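Local coordinates for protein geranyltranstransferase (IspA) (Helicobacter pylori, PDB 3LLW) that probably acts as a magnesium-dependent prenyltransferase of the FPP/GGPP synthase family, joining isoprenoid diphosphates in terpenoid biosynthesis, at residues D208-F218 and L282-L293. Sequence-based numbering, arbitrary orientation.
Sequences DEELFKWLQAF and LKPAYPLLQENL. With SO4 (sulfate ion), chain E.
The indole of W214 has L282 over one face and CB of F218 over the other. L282 CD1 sits 3.6 Å from the centroid of the W214 six-membered ring, 4° off the normal, a CH-pi contact. L293 CD1 lies at the indole edge, near its plane. The Y286 ring takes L211 on one face, with L211 CD2 3.9 Å from its centroid, a second CH-pi contact. OD2 of D208 is at the Y286 edge, but it is modelled too close to OH to define a bond. With CG anti to the backbone N (chi1 -176°), L211 puts CD2 on the Y286 ring and CD1 against L282 CD1. L211 CD1 also meets L289 CD2 tip to tip at 3.9 Å. Further along, L293 CD1 touches L215 CD2 and F218 CE2, each at 4.1 Å. The short helical segments 209-218 and 287-293 run nearly parallel, 11° apart, their axes no nearer than 14.1 Å. V59 of helix 51-63 touches L215 and L289 in this mostly helical prenyl synthase fold. A sulfate, most likely carried over from crystallisation, accepts hydrogen bonds at O1 from L288 N (2.8 Å) and at O2 from L289 N (3.0 Å). Helix 209-218 thus packs on the loop and first turns of helix 287-301 mainly through apolar groups, while that helix's N-terminus offers backbone N-H groups to an anion.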
loop_
_atom_site.group_PDB
_atom_site.type_symbol
_atom_site.label_atom_id
_atom_site.label_comp_id
_atom_site.label_asym_id
_atom_site.label_seq_id
_atom_site.Cartn_x
_atom_site.Cartn_y
_atom_site.Cartn_z
ATOM N N ASP A 208 -1.367 2.178 27.494
ATOM C CA ASP A 208 -0.491 1.466 28.418
ATOM C C ASP A 208 0.763 1.035 27.674
ATOM O O ASP A 208 0.742 0.081 26.882
ATOM C CB ASP A 208 -1.188 0.260 29.066
ATOM C CG ASP A 208 -0.344 -0.390 30.169
ATOM O OD1 ASP A 208 0.574 0.261 30.725
ATOM O OD2 ASP A 208 -0.604 -1.560 30.497
ATOM N N GLU A 209 1.845 1.760 27.953
ATOM C CA GLU A 209 3.134 1.617 27.281
ATOM C C GLU A 209 3.773 0.249 27.532
ATOM O O GLU A 209 4.400 -0.323 26.639
ATOM C CB GLU A 209 4.075 2.767 27.686
ATOM C CG GLU A 209 4.387 2.897 29.215
ATOM C CD GLU A 209 3.406 3.779 30.025
ATOM O OE1 GLU A 209 2.174 3.771 29.775
ATOM O OE2 GLU A 209 3.887 4.479 30.944
ATOM N N GLU A 210 3.574 -0.267 28.745
ATOM C CA GLU A 210 4.100 -1.555 29.166
ATOM C C GLU A 210 3.412 -2.717 28.464
ATOM O O GLU A 210 4.063 -3.708 28.131
ATOM C CB GLU A 210 3.926 -1.729 30.670
ATOM C CG GLU A 210 5.089 -1.241 31.526
ATOM C CD GLU A 210 5.189 -2.001 32.849
ATOM O OE1 GLU A 210 4.138 -2.338 33.443
ATOM O OE2 GLU A 210 6.327 -2.270 33.291
ATOM N N LEU A 211 2.097 -2.599 28.272
ATOM C CA LEU A 211 1.304 -3.645 27.617
ATOM C C LEU A 211 1.626 -3.690 26.130
ATOM O O LEU A 211 1.664 -4.770 25.531
ATOM C CB LEU A 211 -0.203 -3.445 27.839
ATOM C CG LEU A 211 -1.127 -4.534 27.275
ATOM C CD1 LEU A 211 -0.781 -5.885 27.878
ATOM C CD2 LEU A 211 -2.599 -4.210 27.498
ATOM N N PHE A 212 1.853 -2.511 25.554
ATOM C CA PHE A 212 2.311 -2.377 24.184
ATOM C C PHE A 212 3.583 -3.185 23.969
ATOM O O PHE A 212 3.622 -4.068 23.094
ATOM C CB PHE A 212 2.533 -0.906 23.819
ATOM C CG PHE A 212 2.719 -0.666 22.345
ATOM C CD1 PHE A 212 1.642 -0.274 21.554
ATOM C CD2 PHE A 212 3.968 -0.836 21.738
ATOM C CE1 PHE A 212 1.806 -0.056 20.187
ATOM C CE2 PHE A 212 4.139 -0.616 20.373
ATOM C CZ PHE A 212 3.059 -0.223 19.598
ATOM N N LYS A 213 4.602 -2.894 24.778
ATOM C CA LYS A 213 5.893 -3.565 24.677
ATOM C C LYS A 213 5.731 -5.066 24.840
ATOM O O LYS A 213 6.329 -5.864 24.091
ATOM C CB LYS A 213 6.866 -3.022 25.724
ATOM C CG LYS A 213 7.643 -1.788 25.286
ATOM C CD LYS A 213 8.838 -1.557 26.217
ATOM C CE LYS A 213 10.082 -1.072 25.458
ATOM N NZ LYS A 213 9.945 0.315 24.915
ATOM N N TRP A 214 4.896 -5.433 25.812
ATOM C CA TRP A 214 4.591 -6.822 26.095
ATOM C C TRP A 214 3.912 -7.522 24.909
ATOM O O TRP A 214 4.339 -8.610 24.527
ATOM C CB TRP A 214 3.731 -6.943 27.359
ATOM C CG TRP A 214 3.594 -8.359 27.821
ATOM C CD1 TRP A 214 4.390 -9.007 28.711
ATOM C CD2 TRP A 214 2.619 -9.312 27.382
ATOM N NE1 TRP A 214 3.966 -10.302 28.870
ATOM C CE2 TRP A 214 2.885 -10.518 28.057
ATOM C CE3 TRP A 214 1.551 -9.265 26.473
ATOM C CZ2 TRP A 214 2.121 -11.665 27.864
ATOM C CZ3 TRP A 214 0.794 -10.401 26.276
ATOM C CH2 TRP A 214 1.080 -11.588 26.972
ATOM N N LEU A 215 2.862 -6.918 24.347
ATOM C CA LEU A 215 2.137 -7.536 23.215
ATOM C C LEU A 215 3.020 -7.668 21.983
ATOM O O LEU A 215 2.984 -8.697 21.290
ATOM C CB LEU A 215 0.862 -6.770 22.849
ATOM C CG LEU A 215 -0.414 -6.984 23.661
ATOM C CD1 LEU A 215 -1.448 -5.996 23.200
ATOM C CD2 LEU A 215 -0.945 -8.407 23.561
ATOM N N GLN A 216 3.808 -6.621 21.731
ATOM C CA GLN A 216 4.779 -6.596 20.655
ATOM C C GLN A 216 5.689 -7.812 20.707
ATOM O O GLN A 216 5.762 -8.567 19.737
ATOM C CB GLN A 216 5.585 -5.300 20.681
ATOM C CG GLN A 216 6.457 -5.084 19.453
ATOM C CD GLN A 216 6.666 -3.617 19.124
ATOM O OE1 GLN A 216 6.552 -3.218 17.967
ATOM N NE2 GLN A 216 6.965 -2.804 20.140
ATOM N N ALA A 217 6.332 -8.020 21.852
ATOM C CA ALA A 217 7.224 -9.151 22.055
ATOM C C ALA A 217 6.496 -10.495 22.042
ATOM O O ALA A 217 7.025 -11.484 21.515
ATOM C CB ALA A 217 7.995 -8.983 23.341
ATOM N N PHE A 218 5.292 -10.525 22.610
ATOM C CA PHE A 218 4.520 -11.752 22.709
ATOM C C PHE A 218 4.187 -12.292 21.324
ATOM O O PHE A 218 4.380 -13.486 21.055
ATOM C CB PHE A 218 3.238 -11.529 23.504
ATOM C CG PHE A 218 2.372 -12.753 23.614
ATOM C CD1 PHE A 218 2.803 -13.864 24.337
ATOM C CD2 PHE A 218 1.120 -12.791 23.006
ATOM C CE1 PHE A 218 1.999 -15.005 24.443
ATOM C CE2 PHE A 218 0.312 -13.920 23.113
ATOM C CZ PHE A 218 0.753 -15.028 23.837
ATOM N N LEU A 282 0.149 -12.423 32.653
ATOM C CA LEU A 282 -0.772 -11.360 32.263
ATOM C C LEU A 282 -2.054 -11.454 33.088
ATOM O O LEU A 282 -2.808 -10.481 33.176
ATOM C CB LEU A 282 -1.081 -11.462 30.766
ATOM C CG LEU A 282 -1.572 -10.264 29.961
ATOM C CD1 LEU A 282 -0.455 -9.254 29.737
ATOM C CD2 LEU A 282 -2.103 -10.769 28.650
ATOM N N LYS A 283 -2.273 -12.627 33.696
ATOM C CA LYS A 283 -3.398 -12.903 34.618
ATOM C C LYS A 283 -3.719 -11.869 35.717
ATOM O O LYS A 283 -4.895 -11.559 35.900
ATOM C CB LYS A 283 -3.270 -14.298 35.261
ATOM C CG LYS A 283 -3.697 -15.455 34.381
ATOM C CD LYS A 283 -4.085 -16.682 35.192
ATOM C CE LYS A 283 -4.447 -17.854 34.278
ATOM N NZ LYS A 283 -5.283 -18.890 34.960
ATOM N N PRO A 284 -2.708 -11.361 36.470
ATOM C CA PRO A 284 -3.047 -10.356 37.495
ATOM C C PRO A 284 -3.658 -9.049 36.985
ATOM O O PRO A 284 -4.742 -8.669 37.435
ATOM C CB PRO A 284 -1.699 -10.066 38.167
ATOM C CG PRO A 284 -0.878 -11.262 37.889
ATOM C CD PRO A 284 -1.267 -11.675 36.512
ATOM N N ALA A 285 -2.974 -8.379 36.056
ATOM C CA ALA A 285 -3.403 -7.058 35.577
ATOM C C ALA A 285 -4.397 -7.084 34.408
ATOM O O ALA A 285 -5.139 -6.117 34.209
ATOM C CB ALA A 285 -2.189 -6.193 35.232
ATOM N N TYR A 286 -4.407 -8.173 33.635
ATOM C CA TYR A 286 -5.273 -8.260 32.447
ATOM C C TYR A 286 -5.976 -9.609 32.251
ATOM O O TYR A 286 -5.689 -10.294 31.267
ATOM C CB TYR A 286 -4.461 -7.923 31.182
ATOM C CG TYR A 286 -3.917 -6.523 31.173
ATOM C CD1 TYR A 286 -2.588 -6.264 31.516
ATOM C CD2 TYR A 286 -4.738 -5.448 30.847
ATOM C CE1 TYR A 286 -2.090 -4.949 31.529
ATOM C CE2 TYR A 286 -4.258 -4.150 30.855
ATOM C CZ TYR A 286 -2.938 -3.907 31.197
ATOM O OH TYR A 286 -2.490 -2.610 31.183
ATOM N N PRO A 287 -6.896 -9.990 33.171
ATOM C CA PRO A 287 -7.562 -11.299 33.098
ATOM C C PRO A 287 -8.384 -11.605 31.833
ATOM O O PRO A 287 -8.284 -12.722 31.309
ATOM C CB PRO A 287 -8.465 -11.316 34.348
ATOM C CG PRO A 287 -8.596 -9.893 34.772
ATOM C CD PRO A 287 -7.316 -9.236 34.371
ATOM N N LEU A 288 -9.173 -10.642 31.353
ATOM C CA LEU A 288 -10.015 -10.842 30.163
ATOM C C LEU A 288 -9.166 -11.000 28.898
ATOM O O LEU A 288 -9.481 -11.814 28.028
ATOM C CB LEU A 288 -11.037 -9.710 30.000
ATOM C CG LEU A 288 -12.013 -9.463 31.165
ATOM C CD1 LEU A 288 -12.842 -8.192 30.964
ATOM C CD2 LEU A 288 -12.918 -10.663 31.420
ATOM N N LEU A 289 -8.084 -10.226 28.829
ATOM C CA LEU A 289 -7.099 -10.324 27.756
ATOM C C LEU A 289 -6.388 -11.662 27.778
ATOM O O LEU A 289 -6.256 -12.339 26.733
ATOM C CB LEU A 289 -6.090 -9.165 27.840
ATOM C CG LEU A 289 -4.942 -9.052 26.820
ATOM C CD1 LEU A 289 -5.429 -9.025 25.387
ATOM C CD2 LEU A 289 -4.089 -7.818 27.107
ATOM N N GLN A 290 -5.952 -12.052 28.971
ATOM C CA GLN A 290 -5.290 -13.333 29.150
ATOM C C GLN A 290 -6.207 -14.475 28.711
ATOM O O GLN A 290 -5.741 -15.437 28.094
ATOM C CB GLN A 290 -4.845 -13.509 30.603
ATOM C CG GLN A 290 -3.840 -14.639 30.833
ATOM C CD GLN A 290 -4.494 -16.013 30.986
ATOM O OE1 GLN A 290 -5.589 -16.140 31.548
ATOM N NE2 GLN A 290 -3.821 -17.047 30.479
ATOM N N GLU A 291 -7.499 -14.339 29.013
ATOM C CA GLU A 291 -8.481 -15.377 28.746
ATOM C C GLU A 291 -8.710 -15.561 27.247
ATOM O O GLU A 291 -8.718 -16.694 26.756
ATOM C CB GLU A 291 -9.790 -15.049 29.460
ATOM C CG GLU A 291 -10.816 -16.164 29.457
ATOM C CD GLU A 291 -11.991 -15.895 30.395
ATOM O OE1 GLU A 291 -12.613 -14.804 30.308
ATOM O OE2 GLU A 291 -12.292 -16.786 31.223
ATOM N N ASN A 292 -8.887 -14.448 26.531
ATOM C CA ASN A 292 -9.058 -14.471 25.075
ATOM C C ASN A 292 -7.825 -15.004 24.341
ATOM O O ASN A 292 -7.941 -15.860 23.461
ATOM C CB ASN A 292 -9.438 -13.080 24.546
ATOM C CG ASN A 292 -10.843 -12.662 24.941
ATOM O OD1 ASN A 292 -11.540 -13.385 25.648
ATOM N ND2 ASN A 292 -11.265 -11.484 24.486
ATOM N N LEU A 293 -6.651 -14.503 24.718
ATOM C CA LEU A 293 -5.407 -14.961 24.121
ATOM C C LEU A 293 -5.131 -16.435 24.395
ATOM O O LEU A 293 -4.812 -17.181 23.472
ATOM C CB LEU A 293 -4.229 -14.079 24.546
ATOM C CG LEU A 293 -4.229 -12.654 23.969
ATOM C CD1 LEU A 293 -3.034 -11.875 24.468
ATOM C CD2 LEU A 293 -4.259 -12.674 22.450
HETATM S S SO4 E . -8.672 -6.912 31.299
HETATM O O1 SO4 E . -9.289 -7.933 32.143
HETATM O O2 SO4 E . -7.910 -7.559 30.227
HETATM O O3 SO4 E . -9.722 -6.063 30.731
HETATM O O4 SO4 E . -7.798 -6.082 32.134
#